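Local coordinates for protein beta-agarase AgaA (Microbulbifer thermotolerans, PDB 3WZ1) that cleaves the beta-1,4-galactosidic linkages of agarose internally as a family GH16 beta-agarase, releasing mainly neoagarotetraose, here represented by its catalytic domain, at residues E128-I133 and W197-Y202; L150-H155 and K206-V211; M232-N237 and V269-P274; H154-R159 and T226-P231. All blocks are in the same frame, centred on the assembly; numbering follows the deposited sequence.

Contact 1 of 4, residues E128-I133 and W197-Y202; sequences EEIDVI and WHLEYY. With NA (sodium ion), chain C.
Strands 128-131 and 198-202 run nearly parallel, their axes 10.1 Å apart at closest and inclined by 24°, and face each other with Ile130 across from Leu199. At this spacing no backbone bonds join them: they belong to the two facing layers of the GH16 beta-jelly roll, and side chains fill the interior. Ile130 CD1 meets Leu199 CD2 at 3.8 Å, the two side chains crossing obliquely. Branched aliphatic residues suit this water-excluding layer. Tyr201 sends its ring across the same space, and Asp131 O lies at the ring edge, in its plane, 3.4 Å from Tyr201 CE2. The phenol is not left without a partner, since Tyr201 OH is hydrogen-bonded to Ser153 O. Strand alternation puts Ile130 inside while Glu129, the predicted nucleophile, leaves from the other face of its strand. At the start of that strand, the extended side chain of Glu128 binds a sodium ion through OE2 at 2.3 Å. On the outer side of strand 198-202, Glu200 joins two neighbours: His198 NE2 donates to its OE2 at 2.8 Å (164°), and Tyr202 OH donates to Glu200 OE1 over 2.6 Å from above the carboxylate plane.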
# COMPACT_ATOMS: atom_id res chain seq x y z
N GLU A 128 -6.94 -0.31 12.97
CA GLU A 128 -7.68 -0.65 11.76
C GLU A 128 -6.84 -0.35 10.53
O GLU A 128 -6.31 0.77 10.41
CB GLU A 128 -9.04 0.08 11.72
CG GLU A 128 -9.97 -0.34 12.85
CD GLU A 128 -11.26 0.42 12.92
OE1 GLU A 128 -11.65 1.11 11.94
OE2 GLU A 128 -11.89 0.32 14.02
N GLU A 129 -6.73 -1.34 9.65
CA GLU A 129 -5.81 -1.30 8.50
C GLU A 129 -6.46 -1.90 7.27
O GLU A 129 -7.09 -2.96 7.36
CB GLU A 129 -4.53 -2.08 8.84
CG GLU A 129 -3.60 -2.35 7.65
CD GLU A 129 -2.30 -3.03 8.03
OE1 GLU A 129 -1.98 -3.11 9.25
OE2 GLU A 129 -1.57 -3.48 7.13
N ILE A 130 -6.27 -1.25 6.12
CA ILE A 130 -6.64 -1.82 4.82
C ILE A 130 -5.39 -1.84 3.94
O ILE A 130 -4.72 -0.81 3.80
CB ILE A 130 -7.75 -1.00 4.14
CG1 ILE A 130 -9.02 -1.05 5.00
CG2 ILE A 130 -8.06 -1.52 2.74
CD1 ILE A 130 -10.10 -0.05 4.63
N ASP A 131 -5.07 -3.02 3.39
CA ASP A 131 -3.91 -3.20 2.50
C ASP A 131 -4.31 -3.32 1.04
O ASP A 131 -4.89 -4.36 0.64
CB ASP A 131 -3.16 -4.45 2.90
CG ASP A 131 -2.82 -4.45 4.35
OD1 ASP A 131 -2.09 -3.50 4.74
OD2 ASP A 131 -3.31 -5.33 5.08
N VAL A 132 -3.95 -2.32 0.25
CA VAL A 132 -4.34 -2.27 -1.16
C VAL A 132 -3.26 -2.95 -2.00
O VAL A 132 -3.51 -4.01 -2.58
CB VAL A 132 -4.64 -0.82 -1.63
CG1 VAL A 132 -5.02 -0.79 -3.10
CG2 VAL A 132 -5.74 -0.20 -0.78
N ILE A 133 -2.05 -2.38 -2.05
CA ILE A 133 -0.87 -3.12 -2.54
C ILE A 133 -0.07 -3.61 -1.34
O ILE A 133 0.35 -2.82 -0.47
CB ILE A 133 0.04 -2.30 -3.49
CG1 ILE A 133 -0.72 -1.84 -4.73
CG2 ILE A 133 1.28 -3.12 -3.87
CD1 ILE A 133 0.09 -1.01 -5.69
N TRP A 197 -18.09 -2.67 6.68
CA TRP A 197 -18.21 -4.10 6.49
C TRP A 197 -18.07 -4.54 5.04
O TRP A 197 -18.42 -5.69 4.70
CB TRP A 197 -19.55 -4.58 7.04
CG TRP A 197 -19.74 -4.22 8.47
CD1 TRP A 197 -20.58 -3.27 8.97
CD2 TRP A 197 -19.02 -4.75 9.58
NE1 TRP A 197 -20.47 -3.22 10.33
CE2 TRP A 197 -19.50 -4.10 10.73
CE3 TRP A 197 -18.04 -5.72 9.72
CZ2 TRP A 197 -19.02 -4.40 12.01
CZ3 TRP A 197 -17.55 -5.99 10.99
CH2 TRP A 197 -18.06 -5.35 12.11
N HIS A 198 -17.52 -3.70 4.16
CA HIS A 198 -17.50 -4.04 2.75
C HIS A 198 -16.34 -3.41 2.01
O HIS A 198 -16.27 -2.19 1.87
CB HIS A 198 -18.82 -3.64 2.11
CG HIS A 198 -18.99 -4.15 0.72
ND1 HIS A 198 -19.61 -5.34 0.45
CD2 HIS A 198 -18.63 -3.62 -0.47
CE1 HIS A 198 -19.62 -5.54 -0.86
NE2 HIS A 198 -19.03 -4.51 -1.44
N LEU A 199 -15.44 -4.27 1.56
CA LEU A 199 -14.29 -3.92 0.71
C LEU A 199 -14.35 -4.64 -0.62
O LEU A 199 -14.64 -5.85 -0.67
CB LEU A 199 -13.01 -4.35 1.41
CG LEU A 199 -12.74 -3.81 2.81
CD1 LEU A 199 -11.45 -4.41 3.32
CD2 LEU A 199 -12.64 -2.30 2.84
N GLU A 200 -14.03 -3.92 -1.70
CA GLU A 200 -13.88 -4.52 -3.02
C GLU A 200 -12.49 -4.26 -3.57
O GLU A 200 -12.05 -3.11 -3.59
CB GLU A 200 -14.91 -3.98 -4.00
CG GLU A 200 -16.36 -4.27 -3.61
CD GLU A 200 -17.38 -3.44 -4.36
OE1 GLU A 200 -17.03 -2.55 -5.17
OE2 GLU A 200 -18.59 -3.69 -4.11
N TYR A 201 -11.81 -5.31 -4.02
CA TYR A 201 -10.46 -5.17 -4.59
C TYR A 201 -10.48 -5.26 -6.11
O TYR A 201 -11.08 -6.18 -6.68
CB TYR A 201 -9.53 -6.26 -4.06
CG TYR A 201 -9.25 -6.12 -2.57
CD1 TYR A 201 -10.16 -6.57 -1.62
CD2 TYR A 201 -8.08 -5.53 -2.11
CE1 TYR A 201 -9.91 -6.42 -0.27
CE2 TYR A 201 -7.82 -5.39 -0.74
CZ TYR A 201 -8.74 -5.84 0.17
OH TYR A 201 -8.53 -5.72 1.54
N TYR A 202 -9.76 -4.34 -6.75
CA TYR A 202 -9.70 -4.24 -8.20
C TYR A 202 -8.25 -4.25 -8.68
O TYR A 202 -7.41 -3.52 -8.15
CB TYR A 202 -10.36 -2.96 -8.68
CG TYR A 202 -11.84 -2.88 -8.35
CD1 TYR A 202 -12.28 -2.47 -7.11
CD2 TYR A 202 -12.78 -3.16 -9.32
CE1 TYR A 202 -13.63 -2.37 -6.82
CE2 TYR A 202 -14.13 -3.06 -9.06
CZ TYR A 202 -14.55 -2.67 -7.80
OH TYR A 202 -15.90 -2.58 -7.54
NA NA C . -14.14 0.68 13.79
O HOH W 1 -14.45 2.63 15.50

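Contact 2 of 4, residues L150-H155 and K206-V211; sequences LHLSHH and KLVRTV
A classic beta bulge in strand 206-211 of the jelly roll turns both Val208 and Arg209 toward Leu152 of the facing layer. Leu152 CD1 rests against both, 3.8 Å from Val208 CG2 and 4.1 Å from Arg209 CB. It crosses the valine at about a right angle, whereas leucine and arginine slide past each other in opposite directions. With CG opposite the backbone N (chi1 175°) and the chain straight as far as NE, Arg209 lays its methylenes against the leucine and carries its guanidinium beyond it. The long arginine thus serves two purposes, its apolar stem packing and its head reaching polar partners. One of these is water 2, which accepts from Arg209 NH2 at 2.8 Å and donates to Leu152 O at 2.7 Å; another is Asp169, salt-bridged to Arg209 NH1. Farther along, Val211 CG1 approaches His154 CE1 at 4.2 Å, while the ring's NE2 is hydrogen-bonded to Ile217 O. The chemistry implies a divided interface: the Leu152 side chain packs on aliphatic carbons, and its carbonyl, which has no direct hydrogen bond to the facing strand, is tied to Arg209 by a single water.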
# COMPACT_ATOMS: atom_id res chain seq x y z
N LEU A 150 -0.52 -10.98 -5.49
CA LEU A 150 -0.77 -9.72 -4.74
C LEU A 150 -1.52 -10.12 -3.47
O LEU A 150 -2.50 -10.86 -3.53
CB LEU A 150 -1.63 -8.76 -5.56
CG LEU A 150 -1.01 -8.27 -6.87
CD1 LEU A 150 -2.06 -7.54 -7.72
CD2 LEU A 150 0.21 -7.38 -6.62
N HIS A 151 -1.06 -9.66 -2.31
CA HIS A 151 -1.74 -9.98 -1.07
C HIS A 151 -2.85 -8.95 -0.88
O HIS A 151 -2.57 -7.75 -0.72
CB HIS A 151 -0.76 -9.94 0.10
CG HIS A 151 -1.34 -10.43 1.38
ND1 HIS A 151 -1.09 -9.81 2.58
CD2 HIS A 151 -2.15 -11.47 1.65
CE1 HIS A 151 -1.73 -10.44 3.54
NE2 HIS A 151 -2.36 -11.47 3.00
N LEU A 152 -4.09 -9.41 -0.91
CA LEU A 152 -5.27 -8.54 -0.78
C LEU A 152 -5.82 -8.75 0.59
O LEU A 152 -6.36 -9.81 0.88
CB LEU A 152 -6.32 -8.90 -1.82
CG LEU A 152 -5.84 -8.94 -3.28
CD1 LEU A 152 -6.99 -9.34 -4.19
CD2 LEU A 152 -5.24 -7.63 -3.71
N SER A 153 -5.68 -7.76 1.47
CA SER A 153 -5.97 -8.01 2.87
C SER A 153 -6.32 -6.76 3.65
O SER A 153 -6.38 -5.65 3.12
CB SER A 153 -4.81 -8.78 3.52
OG SER A 153 -5.27 -9.45 4.72
N HIS A 154 -6.58 -6.98 4.93
CA HIS A 154 -6.83 -5.90 5.88
C HIS A 154 -6.55 -6.48 7.25
O HIS A 154 -6.49 -7.70 7.39
CB HIS A 154 -8.28 -5.39 5.81
CG HIS A 154 -9.27 -6.28 6.50
ND1 HIS A 154 -9.90 -7.33 5.86
CD2 HIS A 154 -9.72 -6.30 7.78
CE1 HIS A 154 -10.71 -7.93 6.71
NE2 HIS A 154 -10.61 -7.34 7.88
N HIS A 155 -6.32 -5.62 8.23
CA HIS A 155 -6.11 -6.09 9.61
C HIS A 155 -6.96 -5.32 10.58
O HIS A 155 -7.21 -4.13 10.41
CB HIS A 155 -4.65 -5.92 10.02
CG HIS A 155 -3.69 -6.75 9.25
ND1 HIS A 155 -3.03 -7.84 9.80
CD2 HIS A 155 -3.25 -6.66 7.97
CE1 HIS A 155 -2.24 -8.38 8.90
NE2 HIS A 155 -2.35 -7.68 7.77
N LYS A 206 -10.38 -4.51 -12.95
CA LYS A 206 -11.33 -5.62 -12.81
C LYS A 206 -11.52 -5.99 -11.36
O LYS A 206 -10.55 -6.07 -10.60
CB LYS A 206 -10.83 -6.83 -13.58
CG LYS A 206 -10.69 -6.59 -15.08
CD LYS A 206 -12.02 -6.24 -15.74
CE LYS A 206 -11.89 -6.06 -17.25
NZ LYS A 206 -11.14 -7.16 -17.88
N LEU A 207 -12.78 -6.21 -10.97
CA LEU A 207 -13.08 -6.70 -9.62
C LEU A 207 -12.52 -8.11 -9.49
O LEU A 207 -12.91 -9.00 -10.26
CB LEU A 207 -14.60 -6.72 -9.39
CG LEU A 207 -15.06 -7.28 -8.05
CD1 LEU A 207 -14.64 -6.36 -6.91
CD2 LEU A 207 -16.57 -7.44 -8.04
N VAL A 208 -11.67 -8.33 -8.49
CA VAL A 208 -11.11 -9.67 -8.26
C VAL A 208 -11.48 -10.29 -6.91
O VAL A 208 -11.36 -11.51 -6.76
CB VAL A 208 -9.58 -9.71 -8.45
CG1 VAL A 208 -9.21 -9.30 -9.86
CG2 VAL A 208 -8.84 -8.83 -7.44
N ARG A 209 -11.93 -9.50 -5.94
CA ARG A 209 -12.26 -10.04 -4.62
C ARG A 209 -13.16 -9.08 -3.88
O ARG A 209 -12.91 -7.87 -3.87
CB ARG A 209 -10.98 -10.28 -3.80
CG ARG A 209 -11.18 -10.73 -2.37
CD ARG A 209 -9.83 -11.13 -1.79
NE ARG A 209 -9.82 -11.43 -0.37
CZ ARG A 209 -10.07 -12.61 0.19
NH1 ARG A 209 -10.43 -13.66 -0.55
NH2 ARG A 209 -9.95 -12.75 1.49
N THR A 210 -14.17 -9.63 -3.21
CA THR A 210 -15.05 -8.86 -2.35
C THR A 210 -14.94 -9.44 -0.96
O THR A 210 -15.06 -10.65 -0.77
CB THR A 210 -16.51 -8.91 -2.85
OG1 THR A 210 -16.57 -8.32 -4.15
CG2 THR A 210 -17.42 -8.15 -1.92
N VAL A 211 -14.71 -8.57 0.02
CA VAL A 211 -14.59 -8.96 1.41
C VAL A 211 -15.71 -8.24 2.16
O VAL A 211 -15.64 -7.04 2.38
CB VAL A 211 -13.21 -8.57 1.95
CG1 VAL A 211 -13.10 -8.88 3.44
CG2 VAL A 211 -12.13 -9.31 1.16
O HOH W 2 -8.78 -10.25 2.07

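Contact 3 of 4, residues M232-N237 and V269-P274; sequences MYAIIN and VRFYKP
Ala234 and Ile236 project from strand 232-237 toward Phe271 and Val269, joining two layers of the GH16 beta-jelly roll through their apolar faces. The backbones stay well apart, with 9.3 Å between the CA atoms of Ile236 and Val269, and no hydrogen bond crosses the gap. Along the first strand, Met232 reaches another part of the interior, where its CE packs on Ile130, and Tyr233 leaves from the other face of the strand. Ala234 is the first to meet the opposite strand: its CB is 4.2 Å from Phe271 CZ, approaching the ring obliquely. A residue as short as alanine suits this place because the long phenylalanine spans most of the distance from its own strand. Ile235, like Tyr233, turns to the other face. At Ile236 the division of length is more even. Ile236 and Val269 reach toward each other tip to tip, Ile236 CD1 and Val269 CG1 meeting at 3.7 Å. The isoleucine holds CG1 away from its carbonyl carbon (chi1 -56°) and then extends, so that CD1 becomes the leading atom. Valine needs only one short branch to complete the touch. Strand 269-274 shows the same alternation: Val269 and Phe271 face inward, while Arg270 and Tyr272 lie on the reverse side. There Arg270 is salt-bridged through NE to Glu105, and its NH1 also donates to Val8 O. The arginine and tyrosine are linked as well, Arg270 NH1 donating to Tyr272 OH at 3.0 Å, with a bent angle of 130° and the oxygen 33° out of the guanidinium plane.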
# COMPACT_ATOMS: atom_id res chain seq x y z
N MET A 232 -8.48 6.68 8.08
CA MET A 232 -7.19 6.03 7.86
C MET A 232 -6.28 6.87 6.98
O MET A 232 -6.72 7.47 5.99
CB MET A 232 -7.36 4.66 7.19
CG MET A 232 -8.16 3.67 8.02
SD MET A 232 -8.19 2.06 7.21
CE MET A 232 -9.51 1.28 8.14
N TYR A 233 -5.00 6.88 7.34
CA TYR A 233 -3.99 7.61 6.60
C TYR A 233 -3.45 6.73 5.48
O TYR A 233 -3.27 5.52 5.67
CB TYR A 233 -2.85 8.06 7.53
CG TYR A 233 -3.35 9.04 8.55
CD1 TYR A 233 -3.94 8.61 9.73
CD2 TYR A 233 -3.28 10.41 8.30
CE1 TYR A 233 -4.46 9.52 10.63
CE2 TYR A 233 -3.80 11.32 9.20
CZ TYR A 233 -4.38 10.86 10.35
OH TYR A 233 -4.92 11.76 11.26
N ALA A 234 -3.19 7.34 4.33
CA ALA A 234 -2.53 6.64 3.23
C ALA A 234 -1.04 6.53 3.48
O ALA A 234 -0.41 7.53 3.83
CB ALA A 234 -2.79 7.40 1.93
N ILE A 235 -0.48 5.34 3.27
CA ILE A 235 0.93 5.10 3.49
C ILE A 235 1.48 4.37 2.27
O ILE A 235 0.89 3.40 1.78
CB ILE A 235 1.16 4.25 4.76
CG1 ILE A 235 0.44 4.89 5.97
CG2 ILE A 235 2.64 4.07 5.03
CD1 ILE A 235 0.39 3.99 7.19
N ILE A 236 2.62 4.85 1.81
CA ILE A 236 3.34 4.20 0.71
C ILE A 236 4.71 3.89 1.26
O ILE A 236 5.43 4.80 1.66
CB ILE A 236 3.44 5.09 -0.53
CG1 ILE A 236 2.05 5.56 -1.00
CG2 ILE A 236 4.17 4.32 -1.64
CD1 ILE A 236 2.10 6.80 -1.88
N ASN A 237 5.08 2.62 1.31
CA ASN A 237 6.37 2.28 1.87
C ASN A 237 6.91 1.00 1.28
O ASN A 237 6.24 0.36 0.46
CB ASN A 237 6.31 2.22 3.41
CG ASN A 237 5.64 0.97 3.95
OD1 ASN A 237 5.59 -0.06 3.28
ND2 ASN A 237 5.16 1.03 5.18
N VAL A 269 -1.11 7.82 -6.99
CA VAL A 269 -2.15 7.41 -6.05
C VAL A 269 -3.33 8.34 -6.28
O VAL A 269 -3.15 9.55 -6.44
CB VAL A 269 -1.69 7.41 -4.58
CG1 VAL A 269 -0.57 6.38 -4.36
CG2 VAL A 269 -1.23 8.79 -4.10
N ARG A 270 -4.53 7.78 -6.33
CA ARG A 270 -5.71 8.59 -6.54
C ARG A 270 -6.84 8.04 -5.69
O ARG A 270 -6.91 6.83 -5.38
CB ARG A 270 -6.09 8.67 -8.02
CG ARG A 270 -6.58 7.38 -8.66
CD ARG A 270 -6.89 7.58 -10.15
NE ARG A 270 -7.40 6.35 -10.74
CZ ARG A 270 -8.15 6.27 -11.85
NH1 ARG A 270 -8.58 7.36 -12.47
NH2 ARG A 270 -8.48 5.06 -12.30
N PHE A 271 -7.74 8.95 -5.35
CA PHE A 271 -8.80 8.66 -4.41
C PHE A 271 -10.05 9.34 -4.90
O PHE A 271 -9.98 10.50 -5.32
CB PHE A 271 -8.42 9.21 -3.02
CG PHE A 271 -7.03 8.84 -2.58
CD1 PHE A 271 -5.96 9.63 -2.92
CD2 PHE A 271 -6.80 7.70 -1.83
CE1 PHE A 271 -4.67 9.28 -2.55
CE2 PHE A 271 -5.52 7.35 -1.45
CZ PHE A 271 -4.47 8.14 -1.80
N TYR A 272 -11.19 8.65 -4.85
CA TYR A 272 -12.46 9.25 -5.28
C TYR A 272 -13.54 9.02 -4.25
O TYR A 272 -13.62 7.95 -3.64
CB TYR A 272 -12.94 8.65 -6.63
CG TYR A 272 -12.05 8.95 -7.82
CD1 TYR A 272 -10.94 8.17 -8.09
CD2 TYR A 272 -12.31 10.03 -8.68
CE1 TYR A 272 -10.12 8.44 -9.16
CE2 TYR A 272 -11.48 10.30 -9.75
CZ TYR A 272 -10.39 9.49 -9.99
OH TYR A 272 -9.57 9.77 -11.08
N LYS A 273 -14.41 10.02 -4.14
CA LYS A 273 -15.57 9.98 -3.26
C LYS A 273 -16.83 9.92 -4.11
O LYS A 273 -16.93 10.63 -5.10
CB LYS A 273 -15.61 11.23 -2.41
CG LYS A 273 -14.37 11.44 -1.56
CD LYS A 273 -14.30 10.45 -0.42
CE LYS A 273 -15.34 10.70 0.66
NZ LYS A 273 -15.19 9.75 1.80
N PRO A 274 -17.78 9.08 -3.72
CA PRO A 274 -19.02 9.02 -4.48
C PRO A 274 -19.94 10.16 -4.02
O PRO A 274 -20.18 10.33 -2.81
CB PRO A 274 -19.57 7.64 -4.13
CG PRO A 274 -19.12 7.40 -2.74
CD PRO A 274 -17.79 8.11 -2.60

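Contact 4 of 4, residues H154-R159 and T226-P231; sequences HHVFIR and TGLSKP. With NA (sodium ion), chain C.
Leu228 is the knot of this contact, spreading its two methyls over His154 and Val156 of strand 154-158, while the neighbouring loop residues turn to a metal ion. On the tight side, Leu228 CD1 sits over one face of the His154 imidazole in a CH-pi contact, 4.2 Å from the ring centroid and 27° off the normal. The other branch, Leu228 CD2, packs 3.7 Å from Val156 CG1, the two side chains crossing at about a right angle. A forked leucine suits the spot because one branch lies mainly on the histidine and the other on the valine; an alanine here would probably leave the imidazole face and the valine methyl without their apolar cover and open a gap under the loop. The looser side is polar and carries exposed Thr226. Thr226 OG1, Gly227 O and Ser229 OG each bind the sodium ion at 2.4 Å; water 1 at 2.6 Å and Glu128 complete the shell. Gly227 has a positive phi (68°), which comes easily to glycine. Leu228, next in sequence, is the centre of an inverse gamma turn. The whole is a metal-binding loop, bent round sodium, with Leu228 packing it onto a jelly-roll strand.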
# COMPACT_ATOMS: atom_id res chain seq x y z
N HIS A 154 -6.58 -6.98 4.93
CA HIS A 154 -6.83 -5.90 5.88
C HIS A 154 -6.55 -6.48 7.25
O HIS A 154 -6.49 -7.70 7.39
CB HIS A 154 -8.28 -5.39 5.81
CG HIS A 154 -9.27 -6.28 6.50
ND1 HIS A 154 -9.90 -7.33 5.86
CD2 HIS A 154 -9.72 -6.30 7.78
CE1 HIS A 154 -10.71 -7.93 6.71
NE2 HIS A 154 -10.61 -7.34 7.88
N HIS A 155 -6.32 -5.62 8.23
CA HIS A 155 -6.11 -6.09 9.61
C HIS A 155 -6.96 -5.32 10.58
O HIS A 155 -7.21 -4.13 10.41
CB HIS A 155 -4.65 -5.92 10.02
CG HIS A 155 -3.69 -6.75 9.25
ND1 HIS A 155 -3.03 -7.84 9.80
CD2 HIS A 155 -3.25 -6.66 7.97
CE1 HIS A 155 -2.24 -8.38 8.90
NE2 HIS A 155 -2.35 -7.68 7.77
N VAL A 156 -7.35 -6.00 11.65
CA VAL A 156 -7.85 -5.31 12.83
C VAL A 156 -7.03 -5.82 14.00
O VAL A 156 -6.68 -7.01 14.05
CB VAL A 156 -9.37 -5.49 13.04
CG1 VAL A 156 -10.15 -4.78 11.94
CG2 VAL A 156 -9.76 -6.96 13.11
N PHE A 157 -6.68 -4.90 14.89
CA PHE A 157 -5.79 -5.20 16.02
C PHE A 157 -6.43 -4.83 17.34
O PHE A 157 -7.27 -3.93 17.43
CB PHE A 157 -4.51 -4.37 15.93
CG PHE A 157 -3.73 -4.54 14.65
CD1 PHE A 157 -2.77 -5.54 14.52
CD2 PHE A 157 -3.92 -3.67 13.58
CE1 PHE A 157 -2.05 -5.69 13.34
CE2 PHE A 157 -3.20 -3.82 12.42
CZ PHE A 157 -2.27 -4.82 12.29
N ILE A 158 -5.98 -5.52 18.39
CA ILE A 158 -6.04 -5.00 19.74
C ILE A 158 -4.58 -4.73 20.09
O ILE A 158 -3.72 -5.58 19.86
CB ILE A 158 -6.68 -5.98 20.73
CG1 ILE A 158 -8.18 -6.15 20.43
CG2 ILE A 158 -6.46 -5.49 22.17
CD1 ILE A 158 -8.81 -7.38 21.06
N ARG A 159 -4.28 -3.53 20.59
CA ARG A 159 -2.89 -3.13 20.81
C ARG A 159 -2.26 -3.83 22.03
O ARG A 159 -1.10 -4.21 21.99
CB ARG A 159 -2.74 -1.61 20.96
CG ARG A 159 -3.22 -0.77 19.77
CD ARG A 159 -2.76 -1.27 18.40
NE ARG A 159 -1.32 -1.43 18.32
CZ ARG A 159 -0.65 -1.90 17.27
NH1 ARG A 159 -1.28 -2.24 16.13
NH2 ARG A 159 0.66 -2.03 17.35
N THR A 226 -17.92 -2.17 15.32
CA THR A 226 -17.85 -0.95 14.51
C THR A 226 -17.28 -1.16 13.11
O THR A 226 -17.48 -0.30 12.24
CB THR A 226 -17.03 0.14 15.21
OG1 THR A 226 -15.66 -0.27 15.34
CG2 THR A 226 -17.56 0.46 16.60
N GLY A 227 -16.57 -2.27 12.89
CA GLY A 227 -15.96 -2.56 11.59
C GLY A 227 -14.81 -1.62 11.24
O GLY A 227 -14.23 -0.96 12.09
N LEU A 228 -14.51 -1.57 9.94
CA LEU A 228 -13.43 -0.71 9.43
C LEU A 228 -14.00 0.67 9.22
O LEU A 228 -14.52 1.00 8.15
CB LEU A 228 -12.88 -1.29 8.14
CG LEU A 228 -12.23 -2.65 8.28
CD1 LEU A 228 -11.97 -3.26 6.92
CD2 LEU A 228 -10.95 -2.54 9.11
N SER A 229 -13.97 1.47 10.27
CA SER A 229 -14.73 2.73 10.35
C SER A 229 -13.93 3.96 10.72
O SER A 229 -14.39 5.07 10.50
CB SER A 229 -15.88 2.55 11.34
OG SER A 229 -15.39 2.33 12.65
N LYS A 230 -12.73 3.78 11.30
CA LYS A 230 -11.92 4.90 11.71
C LYS A 230 -11.28 5.57 10.50
O LYS A 230 -11.01 4.90 9.49
CB LYS A 230 -10.83 4.45 12.69
CG LYS A 230 -11.41 3.94 14.00
CD LYS A 230 -10.41 3.24 14.90
CE LYS A 230 -11.12 2.84 16.18
NZ LYS A 230 -10.30 2.07 17.16
N PRO A 231 -11.05 6.89 10.57
CA PRO A 231 -10.30 7.50 9.47
C PRO A 231 -8.94 6.85 9.32
O PRO A 231 -8.32 6.47 10.32
CB PRO A 231 -10.15 8.95 9.90
CG PRO A 231 -11.22 9.17 10.94
CD PRO A 231 -11.35 7.87 11.64
NA NA C . -14.14 0.68 13.79
O HOH W 1 -14.45 2.63 15.50

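In the fold
Contacts 1, 2 and 3 bridge facing layers of one GH16 jelly roll, and contact 4 fastens a loop to strand 150-158. Contacts 1 and 2 are closest, their centres about 6 Å apart: strands 128-135 and 150-158 pair in one layer, 198-203 and 206-212 in the other, and their segments alternate along the chain. Contact 4 shares His154 and His155 with contact 2, and the sodium ion with contact 1, whose centre is about 11 Å from its own. Contact 3 lies, centre to centre, about 11 Å from contact 1 and about 16 Å from the others; its first segment directly follows the sodium loop. The interior and the metal site thus back the strand carrying the predicted nucleophile, Glu129.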